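Long-range contact in ABC transporter, periplasmic substrate-binding protein (Thermotoga maritima, PDB 2HPG), which probably captures a solute in the periplasm and hands it to the membrane part of a tripartite ATP-independent (TRAP) transporter: residues F13-A18 against F47-L52. Residues are numbered along the deposited sequence; the frame is centred on the assembly and turned at random.
Sequences FGHVLA and FPSSQL
Phe47 N donates to Phe13 O at 2.8 Å, nearly straight at 169°, and from there the two chains run side by side past the parallel strands 9-14 and 42-47 as far as Leu17 and Ser49. Val16 N adds a weak, long bond to Phe47 O. Further on, Ser49 answers Leu17 twice: its backbone N donates to Leu17 O at 2.8 Å, while its hydroxyl OG accepts Leu17 N at 2.9 Å, so one residue grips both the N-H and the C=O of another. Both bonds are bent. OG stands anti to its own carbonyl carbon (chi1 -67°), beside the backbone N, and also lies against the carbonyl carbon of His15 and CD2 of Leu17. An alanine in place of Ser49 would probably leave Leu17 N without this acceptor and the turn at 15-17 less firmly tied to the neighbouring loop. The pair sits at the C-terminal ends of adjacent parallel strands, with helix 22-37 connecting them in a beta-alpha-beta crossover, in a family 7 solute-binding protein. Val16 lays CG2 beside CA of Pro48, 3.7 Å away, and also touches His24 and Phe27 of that helix. Pro48 CB packs on Leu17 O at 3.3 Å. A water bridges the two loops, accepting from His15 N and donating to Pro48 O. His15 points its CB bond away from 47-52, though CB still lies 3.9 Å from Ser49 OG; NE2 is hydrogen-bonded to Glu56 and the ring meets Trp70. Beside Phe13 O, the Phe47 ring presents its edge, CD2 3.9 Å from that oxygen, whereas the Phe13 ring packs against Phe27 and Trp30.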
# COMPACT_ATOMS: atom_id res chain seq x y z
N PHE A 13 0.63 -10.87 14.05
CA PHE A 13 0.64 -10.15 12.80
C PHE A 13 0.53 -8.67 13.04
O PHE A 13 -0.48 -8.23 13.58
CB PHE A 13 -0.52 -10.61 11.93
CG PHE A 13 -0.33 -10.30 10.47
CD1 PHE A 13 0.29 -11.22 9.64
CD2 PHE A 13 -0.75 -9.10 9.95
CE1 PHE A 13 0.49 -10.94 8.30
CE2 PHE A 13 -0.55 -8.82 8.61
CZ PHE A 13 0.07 -9.74 7.79
N GLY A 14 1.54 -7.90 12.63
CA GLY A 14 1.60 -6.49 12.99
C GLY A 14 1.53 -5.46 11.87
O GLY A 14 1.48 -5.79 10.69
N HIS A 15 1.56 -4.20 12.28
CA HIS A 15 1.51 -3.08 11.36
C HIS A 15 0.20 -2.98 10.59
O HIS A 15 0.19 -2.53 9.45
CB HIS A 15 2.71 -3.12 10.39
CG HIS A 15 4.00 -2.67 11.01
ND1 HIS A 15 5.15 -2.46 10.27
CD2 HIS A 15 4.32 -2.39 12.29
CE1 HIS A 15 6.12 -2.08 11.08
NE2 HIS A 15 5.65 -2.03 12.31
N VAL A 16 -0.91 -3.35 11.21
CA VAL A 16 -2.19 -3.30 10.51
C VAL A 16 -2.88 -1.93 10.62
O VAL A 16 -4.10 -1.84 10.49
CB VAL A 16 -3.14 -4.43 10.97
CG1 VAL A 16 -2.42 -5.76 10.93
CG2 VAL A 16 -3.72 -4.14 12.36
N LEU A 17 -2.08 -0.87 10.79
CA LEU A 17 -2.56 0.50 10.79
C LEU A 17 -3.34 0.82 12.08
O LEU A 17 -3.07 0.18 13.10
CB LEU A 17 -3.31 0.85 9.48
CG LEU A 17 -2.56 0.47 8.19
CD1 LEU A 17 -3.25 1.01 6.97
CD2 LEU A 17 -1.11 0.93 8.22
N ALA A 18 -4.22 1.82 12.05
CA ALA A 18 -4.78 2.38 13.29
C ALA A 18 -5.85 1.47 13.85
O ALA A 18 -6.57 0.83 13.07
CB ALA A 18 -5.35 3.79 13.06
N PHE A 47 -1.97 -6.98 15.64
CA PHE A 47 -1.42 -5.79 16.32
C PHE A 47 -1.48 -4.54 15.46
O PHE A 47 -0.81 -4.48 14.42
CB PHE A 47 0.04 -6.02 16.70
CG PHE A 47 0.22 -7.06 17.75
CD1 PHE A 47 0.38 -6.70 19.08
CD2 PHE A 47 0.23 -8.39 17.43
CE1 PHE A 47 0.54 -7.66 20.04
CE2 PHE A 47 0.37 -9.35 18.40
CZ PHE A 47 0.53 -8.99 19.69
N PRO A 48 -2.28 -3.54 15.87
CA PRO A 48 -2.27 -2.26 15.17
C PRO A 48 -0.88 -1.62 15.10
O PRO A 48 -0.02 -1.92 15.92
CB PRO A 48 -3.20 -1.40 16.02
CG PRO A 48 -4.18 -2.38 16.58
CD PRO A 48 -3.32 -3.57 16.92
N SER A 49 -0.69 -0.77 14.11
CA SER A 49 0.54 -0.02 13.98
C SER A 49 0.69 0.95 15.16
O SER A 49 -0.29 1.47 15.68
CB SER A 49 0.57 0.77 12.67
OG SER A 49 0.63 -0.09 11.54
N SER A 50 1.93 1.16 15.58
CA SER A 50 2.28 2.25 16.48
C SER A 50 2.66 3.46 15.62
O SER A 50 3.32 3.31 14.57
CB SER A 50 3.47 1.83 17.35
OG SER A 50 3.67 2.76 18.40
N GLN A 51 2.25 4.65 16.04
CA GLN A 51 2.75 5.89 15.42
C GLN A 51 4.09 6.38 16.05
O GLN A 51 4.71 7.33 15.55
CB GLN A 51 1.68 7.01 15.38
CG GLN A 51 0.85 7.26 16.65
CD GLN A 51 -0.36 8.19 16.39
OE1 GLN A 51 -0.32 9.06 15.49
NE2 GLN A 51 -1.44 8.00 17.16
N LEU A 52 4.54 5.71 17.11
CA LEU A 52 5.83 6.02 17.72
C LEU A 52 6.98 5.81 16.72
O LEU A 52 6.93 4.88 15.92
CB LEU A 52 6.07 5.16 18.96
CG LEU A 52 5.00 5.12 20.06
CD1 LEU A 52 5.60 4.53 21.32
CD2 LEU A 52 4.39 6.49 20.34
O HOH W 1 2.39 -3.36 14.89